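PDB 6OD8: putative aspartyl-tRNA synthetase from Leishmania major, which probably attaches L-aspartate to its cognate tRNA(Asp) at the expense of ATP, as a member of the class II aminoacyl-tRNA synthetases. Local coordinates for residues 400-404 and 405-409. Residues are numbered along the deposited sequence; the frame is centred on the assembly and turned at random.
Sequences LRINY and MHCIE
The side chain of N403 closes over the first turn of helix 404-412 as its N-cap, where strand 400-403 gives way to the helix; the axis of strand 400-403 and that of residues 405-409 are 86° apart. Its OD1 lies 2.7 Å from M405 N, a hydrogen bond in which the donor sits above the carbonyl plane, and it accepts a second, weak bond from H406 N. CG of N403 lies anti to the backbone N (chi1 171°) and beside the carbonyl carbon, which carries OD1 forward to these two N-H groups. The N403 backbone O is used as well, taking C407 N at 2.9 Å, and Y404 O accepts I408 N in the next bond of the helix. Alongside that bond, Y404 CE2 packs against I408 CG1 at 3.8 Å. N403 CB meets the H406 ring at its edge, 3.7 Å from H406 CD2, the amide and ring planes standing 74° apart. On the strand, I402 CG2 reaches both H406 CB and C407 SG. Strand 400-403 belongs to the mixed sheet of the class II synthetase domain, parallel to strand 445-449, and the helix leaves its C-terminal end. I402 and Y404 bond through their backbones to strand 445-449, while the Y404 ring meets F451 and Y404 OH bonds to D423 O.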
ATOM      1  N   LEU A 400      19.094  -8.518  19.038  1.00 19.15           N
ATOM      2  CA  LEU A 400      19.170  -8.498  20.501  1.00 18.17           C
ATOM      3  C   LEU A 400      17.808  -8.288  21.170  1.00 20.54           C
ATOM      4  O   LEU A 400      17.053  -7.384  20.805  1.00 17.76           O
ATOM      5  CB  LEU A 400      20.128  -7.390  20.938  1.00 17.69           C
ATOM      6  CG  LEU A 400      20.419  -7.269  22.423  1.00 23.90           C
ATOM      7  CD1 LEU A 400      21.288  -8.458  22.767  1.00 22.86           C
ATOM      8  CD2 LEU A 400      21.156  -5.957  22.675  1.00 19.96           C
ATOM      9  N   ARG A 401      17.526  -9.107  22.185  1.00 18.80           N
ATOM     10  CA  ARG A 401      16.343  -9.006  23.033  1.00 22.66           C
ATOM     11  C   ARG A 401      16.832  -8.885  24.467  1.00 25.09           C
ATOM     12  O   ARG A 401      17.697  -9.659  24.874  1.00 19.88           O
ATOM     13  CB  ARG A 401      15.452 -10.250  22.915  1.00 16.79           C
ATOM     14  CG  ARG A 401      15.006 -10.603  21.516  1.00 18.70           C
ATOM     15  CD  ARG A 401      14.103 -11.831  21.534  1.00 19.87           C
ATOM     16  NE  ARG A 401      13.686 -12.221  20.184  1.00 16.84           N
ATOM     17  CZ  ARG A 401      12.879 -13.245  19.922  1.00 23.49           C
ATOM     18  NH1 ARG A 401      12.391 -13.977  20.922  1.00 18.67           N
ATOM     19  NH2 ARG A 401      12.565 -13.539  18.662  1.00 21.35           N
ATOM     20  N   ILE A 402      16.313  -7.904  25.214  1.00 17.40           N
ATOM     21  CA  ILE A 402      16.611  -7.745  26.636  1.00 18.06           C
ATOM     22  C   ILE A 402      15.278  -7.616  27.355  1.00 26.63           C
ATOM     23  O   ILE A 402      14.421  -6.825  26.946  1.00 23.72           O
ATOM     24  CB  ILE A 402      17.509  -6.523  26.935  1.00 20.24           C
ATOM     25  CG1 ILE A 402      18.806  -6.587  26.121  1.00 24.42           C
ATOM     26  CG2 ILE A 402      17.860  -6.446  28.443  1.00 22.30           C
ATOM     27  CD1 ILE A 402      19.702  -5.370  26.313  1.00 29.81           C
ATOM     28  N   ASN A 403      15.097  -8.417  28.395  1.00 22.94           N
ATOM     29  CA  ASN A 403      13.926  -8.277  29.247  1.00 23.16           C
ATOM     30  C   ASN A 403      13.864  -6.868  29.833  1.00 29.08           C
ATOM     31  O   ASN A 403      14.890  -6.282  30.200  1.00 25.30           O
ATOM     32  CB  ASN A 403      13.987  -9.324  30.362  1.00 26.65           C
ATOM     33  CG  ASN A 403      12.929  -9.115  31.394  1.00 32.16           C
ATOM     34  OD1 ASN A 403      13.145  -8.435  32.396  1.00 44.54           O
ATOM     35  ND2 ASN A 403      11.765  -9.686  31.160  1.00 24.48           N
ATOM     36  N   TYR A 404      12.644  -6.332  29.928  1.00 23.37           N
ATOM     37  CA  TYR A 404      12.425  -4.988  30.448  1.00 24.01           C
ATOM     38  C   TYR A 404      13.085  -4.781  31.816  1.00 24.10           C
ATOM     39  O   TYR A 404      13.683  -3.725  32.076  1.00 21.26           O
ATOM     40  CB  TYR A 404      10.917  -4.722  30.537  1.00 26.77           C
ATOM     41  CG  TYR A 404      10.563  -3.297  30.885  1.00 24.47           C
ATOM     42  CD1 TYR A 404      10.329  -2.369  29.886  1.00 24.59           C
ATOM     43  CD2 TYR A 404      10.445  -2.882  32.219  1.00 27.15           C
ATOM     44  CE1 TYR A 404      10.003  -1.061  30.187  1.00 27.29           C
ATOM     45  CE2 TYR A 404      10.113  -1.570  32.534  1.00 18.92           C
ATOM     46  CZ  TYR A 404       9.897  -0.666  31.513  1.00 22.19           C
ATOM     47  OH  TYR A 404       9.572   0.644  31.794  1.00 27.10           O
ATOM     48  N   MET A 405      12.993  -5.771  32.709  1.00 23.66           N
ATOM     49  CA  MET A 405      13.576  -5.574  34.038  1.00 22.02           C
ATOM     50  C   MET A 405      15.091  -5.505  33.970  1.00 25.58           C
ATOM     51  O   MET A 405      15.704  -4.770  34.748  1.00 27.94           O
ATOM     52  CB  MET A 405      13.123  -6.675  34.999  1.00 23.65           C
ATOM     53  CG  MET A 405      11.632  -6.596  35.313  1.00 29.95           C
ATOM     54  SD  MET A 405      11.156  -7.790  36.595  1.00 51.80           S
ATOM     55  CE  MET A 405      10.984  -9.266  35.588  1.00 50.64           C
ATOM     56  N   HIS A 406      15.712  -6.225  33.028  1.00 25.24           N
ATOM     57  CA  HIS A 406      17.152  -6.072  32.853  1.00 27.83           C
ATOM     58  C   HIS A 406      17.499  -4.767  32.152  1.00 24.64           C
ATOM     59  O   HIS A 406      18.590  -4.232  32.370  1.00 22.05           O
ATOM     60  CB  HIS A 406      17.716  -7.284  32.113  1.00 26.67           C
ATOM     61  CG  HIS A 406      17.625  -8.552  32.909  1.00 32.77           C
ATOM     62  ND1 HIS A 406      18.465  -8.831  33.967  1.00 35.08           N
ATOM     63  CD2 HIS A 406      16.770  -9.600  32.821  1.00 33.82           C
ATOM     64  CE1 HIS A 406      18.142 -10.002  34.487  1.00 33.33           C
ATOM     65  NE2 HIS A 406      17.105 -10.481  33.824  1.00 33.99           N
ATOM     66  N   CYS A 407      16.606  -4.246  31.303  1.00 26.29           N
ATOM     67  CA  CYS A 407      16.807  -2.903  30.768  1.00 22.35           C
ATOM     68  C   CYS A 407      16.834  -1.866  31.882  1.00 20.52           C
ATOM     69  O   CYS A 407      17.614  -0.910  31.823  1.00 21.35           O
ATOM     70  CB  CYS A 407      15.709  -2.537  29.770  1.00 25.05           C
ATOM     71  SG  CYS A 407      15.743  -3.452  28.209  1.00 26.62           S
ATOM     72  N   ILE A 408      15.930  -2.001  32.856  1.00 26.01           N
ATOM     73  CA  ILE A 408      15.949  -1.127  34.024  1.00 26.52           C
ATOM     74  C   ILE A 408      17.287  -1.247  34.738  1.00 25.78           C
ATOM     75  O   ILE A 408      17.885  -0.241  35.145  1.00 29.08           O
ATOM     76  CB  ILE A 408      14.782  -1.464  34.972  1.00 28.95           C
ATOM     77  CG1 ILE A 408      13.426  -1.139  34.338  1.00 33.06           C
ATOM     78  CG2 ILE A 408      14.972  -0.736  36.339  1.00 25.78           C
ATOM     79  CD1 ILE A 408      13.150   0.336  34.185  1.00 29.40           C
ATOM     80  N   GLU A 409      17.766  -2.481  34.930  1.00 25.95           N
ATOM     81  CA  GLU A 409      19.022  -2.660  35.660  1.00 29.89           C
ATOM     82  C   GLU A 409      20.185  -2.045  34.901  1.00 29.35           C
ATOM     83  O   GLU A 409      21.101  -1.490  35.514  1.00 26.87           O
ATOM     84  CB  GLU A 409      19.288  -4.145  35.914  1.00 37.05           C
ATOM     85  CG  GLU A 409      18.292  -4.818  36.835  1.00 47.90           C
ATOM     86  CD  GLU A 409      18.520  -6.314  36.913  1.00 67.20           C
ATOM     87  OE1 GLU A 409      19.601  -6.771  36.471  1.00 75.58           O
ATOM     88  OE2 GLU A 409      17.619  -7.033  37.403  1.00 69.04           O
TER